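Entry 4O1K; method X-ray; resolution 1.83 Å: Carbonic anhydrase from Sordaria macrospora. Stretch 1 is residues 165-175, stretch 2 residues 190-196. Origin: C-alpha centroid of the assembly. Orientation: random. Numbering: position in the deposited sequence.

Stretch 1, residues 165-175: NVYEQCRNVVK
Stretch 2, residues 190-196: VIHGWVF

A helix packs well against a strand when its small and branched apolar side chains meet the side chains and bare backbone of the strand, and the carbonic anhydrase of Sordaria macrospora offers a compact example. Residues 165-174 are helical, with phi/psi values near -60/-40 and backbone bonds from each N of Gln-169 onward to the O four residues earlier, such as Cys-170 N to Val-166 O at 2.9 Å. Residues 190-196 form an extended strand, phi between -139° and -93° and psi between 115° and 163°. The two axes approach to 8.0 Å and run nearly antiparallel, at 157°, so the earlier residues of the helical stretch lie near the later residues of the strand stretch, Val-166 against Gly-193 to Val-195. The register is set by Val-166 and Gly-193, whose CA atoms are 5.8 Å apart.

Ile-191 has the largest share of the contact. Its CA-to-CB bond points toward the helix, and with chi1 at -83° (m) and chi2 at 176° (t) its CD1 lies 3.3 Å from Val-173 CG1 and likewise 3.3 Å from Val-174 CG2. Both valines are t rotamers, but Val-173 points toward the strand and Val-174 sideways, yet both reach the Ile-191 tip. Ile-191 CG2 lies 4.0 Å from Cys-170 SG, one turn earlier than Val-174.

Val-166, also t at 172°, anchors the other end. Its CG1 lies 3.4 Å from Gly-193 CA, an approach that depends on the bare glycine: an ideal CB there would point toward the helix and fall 2.9 Å from Val-166 CG1, a clash, and 3.2 Å from Cys-170 SG, which is tight. Val-166 CG2 lies 3.7 Å from Trp-194 O and 4.1 Å from Val-195 CG2.

Cys-170, one turn after Val-166, fills the middle. With chi1 at -74° (m), its SG sits 3.7 Å from Gly-193 CA and 3.6 Å from His-192 O, so the sulfur rests largely against strand backbone. His-192 and Trp-194 direct their CA-to-CB bonds away, as the alternation of a strand requires.

No hydrogen bond crosses the contact; its 299 Å² of buried surface rests on packing. Polar side chains pair within the first stretch instead: Gln-169 NE2 donates to Asn-165 OD1 at 2.9 Å, Arg-171 NH1 forms a salt bridge with Glu-168 OE1 at 2.9 Å, and Lys-175 NZ donates to Asn-172 OD1 at 3.0 Å. None of these residues touches the strand.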

ATOM      1  N   ASN A 165     -20.026   7.419  -4.478  1.00 28.77           N
ATOM      2  CA  ASN A 165     -18.679   7.198  -3.961  1.00 29.09           C
ATOM      3  C   ASN A 165     -18.706   7.377  -2.462  1.00 28.47           C
ATOM      4  O   ASN A 165     -18.175   6.558  -1.739  1.00 26.13           O
ATOM      5  CB  ASN A 165     -17.674   8.187  -4.552  1.00 28.97           C
ATOM      6  CG  ASN A 165     -16.234   7.879  -4.144  1.00 29.94           C
ATOM      7  OD1 ASN A 165     -15.781   6.713  -4.192  1.00 25.46           O
ATOM      8  ND2 ASN A 165     -15.505   8.921  -3.737  1.00 26.94           N
ATOM      9  N   VAL A 166     -19.304   8.464  -1.983  1.00 25.63           N
ATOM     10  CA  VAL A 166     -19.417   8.593  -0.519  1.00 24.75           C
ATOM     11  C   VAL A 166     -20.069   7.340   0.101  1.00 26.15           C
ATOM     12  O   VAL A 166     -19.537   6.771   1.063  1.00 28.27           O
ATOM     13  CB  VAL A 166     -20.213   9.808  -0.121  1.00 26.63           C
ATOM     14  CG1 VAL A 166     -20.477   9.778   1.418  1.00 23.01           C
ATOM     15  CG2 VAL A 166     -19.399  11.058  -0.451  1.00 30.38           C
ATOM     16  N   TYR A 167     -21.203   6.908  -0.459  1.00 26.34           N
ATOM     17  CA  TYR A 167     -21.897   5.701   0.059  1.00 27.31           C
ATOM     18  C   TYR A 167     -20.981   4.451   0.078  1.00 29.50           C
ATOM     19  O   TYR A 167     -20.894   3.743   1.092  1.00 30.04           O
ATOM     20  CB  TYR A 167     -23.177   5.454  -0.767  1.00 31.38           C
ATOM     21  CG  TYR A 167     -23.803   4.088  -0.589  1.00 35.01           C
ATOM     22  CD1 TYR A 167     -24.684   3.826   0.456  1.00 37.99           C
ATOM     23  CD2 TYR A 167     -23.525   3.073  -1.478  1.00 41.37           C
ATOM     24  CE1 TYR A 167     -25.262   2.564   0.597  1.00 40.10           C
ATOM     25  CE2 TYR A 167     -24.082   1.829  -1.349  1.00 44.98           C
ATOM     26  CZ  TYR A 167     -24.949   1.581  -0.314  1.00 46.06           C
ATOM     27  OH  TYR A 167     -25.493   0.320  -0.213  1.00 52.36           O
ATOM     28  N   GLU A 168     -20.292   4.188  -1.033  1.00 28.15           N
ATOM     29  CA  GLU A 168     -19.393   3.028  -1.127  1.00 27.15           C
ATOM     30  C   GLU A 168     -18.218   3.114  -0.160  1.00 29.11           C
ATOM     31  O   GLU A 168     -17.822   2.082   0.415  1.00 27.92           O
ATOM     32  CB  GLU A 168     -18.887   2.795  -2.556  1.00 30.54           C
ATOM     33  CG  GLU A 168     -19.948   2.296  -3.538  1.00 30.38           C
ATOM     34  CD  GLU A 168     -20.589   0.956  -3.119  1.00 37.59           C
ATOM     35  OE1 GLU A 168     -19.995   0.199  -2.317  1.00 32.70           O
ATOM     36  OE2 GLU A 168     -21.691   0.651  -3.611  1.00 39.30           O
ATOM     37  N   GLN A 169     -17.658   4.317   0.038  1.00 25.21           N
ATOM     38  CA  GLN A 169     -16.551   4.451   0.996  1.00 26.65           C
ATOM     39  C   GLN A 169     -17.051   4.271   2.426  1.00 23.70           C
ATOM     40  O   GLN A 169     -16.342   3.723   3.293  1.00 24.12           O
ATOM     41  CB  GLN A 169     -15.763   5.768   0.832  1.00 28.16           C
ATOM     42  CG  GLN A 169     -15.223   6.035  -0.601  1.00 26.02           C
ATOM     43  CD  GLN A 169     -14.577   4.825  -1.254  1.00 28.04           C
ATOM     44  OE1 GLN A 169     -13.733   4.165  -0.649  1.00 25.76           O
ATOM     45  NE2 GLN A 169     -14.971   4.529  -2.503  1.00 28.67           N
ATOM     46  N   CYS A 170     -18.285   4.703   2.683  1.00 25.28           N
ATOM     47  CA  CYS A 170     -18.911   4.360   3.967  1.00 28.98           C
ATOM     48  C   CYS A 170     -19.042   2.827   4.161  1.00 31.20           C
ATOM     49  O   CYS A 170     -18.747   2.297   5.246  1.00 29.07           O
ATOM     50  CB  CYS A 170     -20.291   4.976   4.054  1.00 31.08           C
ATOM     51  SG  CYS A 170     -20.223   6.757   4.320  1.00 29.19           S
ATOM     52  N   ARG A 171     -19.541   2.139   3.135  1.00 25.78           N
ATOM     53  CA  ARG A 171     -19.580   0.678   3.188  1.00 27.95           C
ATOM     54  C   ARG A 171     -18.194   0.127   3.522  1.00 29.63           C
ATOM     55  O   ARG A 171     -18.075  -0.770   4.355  1.00 30.21           O
ATOM     56  CB  ARG A 171     -20.087   0.078   1.866  1.00 28.77           C
ATOM     57  CG  ARG A 171     -21.578   0.326   1.584  1.00 36.17           C
ATOM     58  CD  ARG A 171     -22.044  -0.519   0.381  1.00 41.14           C
ATOM     59  NE  ARG A 171     -21.900  -1.956   0.634  1.00 46.12           N
ATOM     60  CZ  ARG A 171     -20.983  -2.737   0.060  1.00 50.27           C
ATOM     61  NH1 ARG A 171     -20.128  -2.234  -0.826  1.00 53.13           N
ATOM     62  NH2 ARG A 171     -20.926  -4.032   0.355  1.00 49.05           N
ATOM     63  N   ASN A 172     -17.142   0.632   2.868  1.00 27.12           N
ATOM     64  CA  ASN A 172     -15.779   0.150   3.174  1.00 29.47           C
ATOM     65  C   ASN A 172     -15.323   0.419   4.597  1.00 27.08           C
ATOM     66  O   ASN A 172     -14.532  -0.360   5.147  1.00 25.79           O
ATOM     67  CB  ASN A 172     -14.750   0.737   2.204  1.00 28.69           C
ATOM     68  CG  ASN A 172     -15.018   0.333   0.758  1.00 30.20           C
ATOM     69  OD1 ASN A 172     -15.765  -0.603   0.492  1.00 29.42           O
ATOM     70  ND2 ASN A 172     -14.422   1.062  -0.174  1.00 28.82           N
ATOM     71  N   VAL A 173     -15.792   1.523   5.200  1.00 24.38           N
ATOM     72  CA  VAL A 173     -15.489   1.741   6.627  1.00 22.73           C
ATOM     73  C   VAL A 173     -16.189   0.669   7.463  1.00 23.96           C
ATOM     74  O   VAL A 173     -15.584   0.098   8.395  1.00 26.17           O
ATOM     75  CB  VAL A 173     -15.949   3.131   7.129  1.00 24.70           C
ATOM     76  CG1 VAL A 173     -15.749   3.228   8.648  1.00 26.04           C
ATOM     77  CG2 VAL A 173     -15.146   4.217   6.470  1.00 20.74           C
ATOM     78  N   VAL A 174     -17.427   0.347   7.100  1.00 24.58           N
ATOM     79  CA  VAL A 174     -18.172  -0.669   7.886  1.00 27.07           C
ATOM     80  C   VAL A 174     -17.572  -2.081   7.876  1.00 29.05           C
ATOM     81  O   VAL A 174     -17.759  -2.883   8.827  1.00 31.29           O
ATOM     82  CB  VAL A 174     -19.648  -0.693   7.481  1.00 30.03           C
ATOM     83  CG1 VAL A 174     -20.446  -1.763   8.234  1.00 32.48           C
ATOM     84  CG2 VAL A 174     -20.255   0.636   7.766  1.00 28.51           C
ATOM     85  N   LYS A 175     -16.854  -2.398   6.808  1.00 27.90           N
ATOM     86  CA  LYS A 175     -16.203  -3.709   6.696  1.00 28.26           C
ATOM     87  C   LYS A 175     -15.091  -3.903   7.699  1.00 30.72           C
ATOM     88  O   LYS A 175     -14.713  -5.051   8.000  1.00 31.82           O
ATOM     89  CB  LYS A 175     -15.619  -3.888   5.299  1.00 26.22           C
ATOM     90  CG  LYS A 175     -16.645  -3.841   4.161  1.00 27.53           C
ATOM     91  CD  LYS A 175     -15.909  -3.883   2.785  1.00 27.48           C
ATOM     92  CE  LYS A 175     -16.904  -3.654   1.637  1.00 34.78           C
ATOM     93  NZ  LYS A 175     -16.160  -3.594   0.328  1.00 35.98           N
ATOM     94  N   VAL A 190     -20.852   5.675  15.011  1.00 32.97           N
ATOM     95  CA  VAL A 190     -21.793   5.573  13.918  1.00 32.63           C
ATOM     96  C   VAL A 190     -21.180   6.289  12.722  1.00 30.67           C
ATOM     97  O   VAL A 190     -20.339   7.192  12.860  1.00 33.90           O
ATOM     98  CB  VAL A 190     -23.184   6.126  14.268  1.00 45.72           C
ATOM     99  CG1 VAL A 190     -23.833   5.275  15.380  1.00 48.96           C
ATOM    100  CG2 VAL A 190     -23.092   7.578  14.691  1.00 47.73           C
ATOM    101  N   ILE A 191     -21.615   5.873  11.557  1.00 30.16           N
ATOM    102  CA  ILE A 191     -21.012   6.312  10.318  1.00 30.85           C
ATOM    103  C   ILE A 191     -21.944   7.222   9.539  1.00 35.42           C
ATOM    104  O   ILE A 191     -23.147   6.932   9.426  1.00 37.14           O
ATOM    105  CB  ILE A 191     -20.694   5.083   9.502  1.00 37.42           C
ATOM    106  CG1 ILE A 191     -19.357   4.532   9.974  1.00 44.17           C
ATOM    107  CG2 ILE A 191     -20.636   5.392   8.030  1.00 40.33           C
ATOM    108  CD1 ILE A 191     -19.020   3.301   9.321  1.00 47.59           C
ATOM    109  N   HIS A 192     -21.391   8.307   8.999  1.00 30.35           N
ATOM    110  CA  HIS A 192     -22.182   9.263   8.231  1.00 32.27           C
ATOM    111  C   HIS A 192     -21.566   9.474   6.866  1.00 32.13           C
ATOM    112  O   HIS A 192     -20.336   9.452   6.732  1.00 30.81           O
ATOM    113  CB  HIS A 192     -22.210  10.616   8.917  1.00 37.22           C
ATOM    114  CG  HIS A 192     -22.544  10.560  10.369  1.00 39.13           C
ATOM    115  ND1 HIS A 192     -23.835  10.672  10.843  1.00 44.44           N
ATOM    116  CD2 HIS A 192     -21.749  10.461  11.460  1.00 42.88           C
ATOM    117  CE1 HIS A 192     -23.820  10.612  12.164  1.00 42.93           C
ATOM    118  NE2 HIS A 192     -22.566  10.494  12.563  1.00 41.37           N
ATOM    119  N   GLY A 193     -22.423   9.681   5.864  1.00 29.70           N
ATOM    120  CA  GLY A 193     -21.958  10.002   4.522  1.00 29.75           C
ATOM    121  C   GLY A 193     -22.547  11.355   4.178  1.00 26.21           C
ATOM    122  O   GLY A 193     -23.746  11.485   4.071  1.00 27.59           O
ATOM    123  N   TRP A 194     -21.699  12.352   4.002  1.00 24.79           N
ATOM    124  CA  TRP A 194     -22.171  13.713   3.739  1.00 28.76           C
ATOM    125  C   TRP A 194     -21.517  14.225   2.476  1.00 30.40           C
ATOM    126  O   TRP A 194     -20.525  13.643   1.993  1.00 27.92           O
ATOM    127  CB  TRP A 194     -21.806  14.621   4.911  1.00 30.50           C
ATOM    128  CG  TRP A 194     -22.449  14.281   6.252  1.00 31.66           C
ATOM    129  CD1 TRP A 194     -23.537  13.468   6.482  1.00 32.16           C
ATOM    130  CD2 TRP A 194     -22.027  14.756   7.545  1.00 33.85           C
ATOM    131  NE1 TRP A 194     -23.817  13.430   7.847  1.00 28.21           N
ATOM    132  CE2 TRP A 194     -22.897  14.200   8.513  1.00 31.82           C
ATOM    133  CE3 TRP A 194     -20.990  15.597   7.979  1.00 33.82           C
ATOM    134  CZ2 TRP A 194     -22.768  14.475   9.891  1.00 34.99           C
ATOM    135  CZ3 TRP A 194     -20.863  15.863   9.349  1.00 35.20           C
ATOM    136  CH2 TRP A 194     -21.739  15.295  10.283  1.00 36.98           C
ATOM    137  N   VAL A 195     -22.076  15.289   1.901  1.00 29.33           N
ATOM    138  CA  VAL A 195     -21.486  15.865   0.707  1.00 27.37           C
ATOM    139  C   VAL A 195     -21.570  17.371   0.850  1.00 31.55           C
ATOM    140  O   VAL A 195     -22.641  17.890   1.176  1.00 35.92           O
ATOM    141  CB  VAL A 195     -22.221  15.447  -0.580  1.00 32.23           C
ATOM    142  CG1 VAL A 195     -21.523  16.064  -1.793  1.00 30.31           C
ATOM    143  CG2 VAL A 195     -22.225  13.953  -0.735  1.00 37.59           C
ATOM    144  N   PHE A 196     -20.442  18.055   0.649  1.00 28.67           N
ATOM    145  CA  PHE A 196     -20.368  19.511   0.725  1.00 29.19           C
ATOM    146  C   PHE A 196     -20.563  20.105  -0.652  1.00 30.98           C
ATOM    147  O   PHE A 196     -20.137  19.512  -1.666  1.00 29.91           O
ATOM    148  CB  PHE A 196     -19.016  19.946   1.315  1.00 28.92           C
ATOM    149  CG  PHE A 196     -18.827  21.422   1.371  1.00 30.72           C
ATOM    150  CD1 PHE A 196     -19.528  22.194   2.293  1.00 35.00           C
ATOM    151  CD2 PHE A 196     -17.929  22.049   0.517  1.00 35.62           C
ATOM    152  CE1 PHE A 196     -19.346  23.575   2.349  1.00 38.73           C
ATOM    153  CE2 PHE A 196     -17.748  23.433   0.562  1.00 36.95           C
ATOM    154  CZ  PHE A 196     -18.461  24.192   1.476  1.00 37.45           C
TER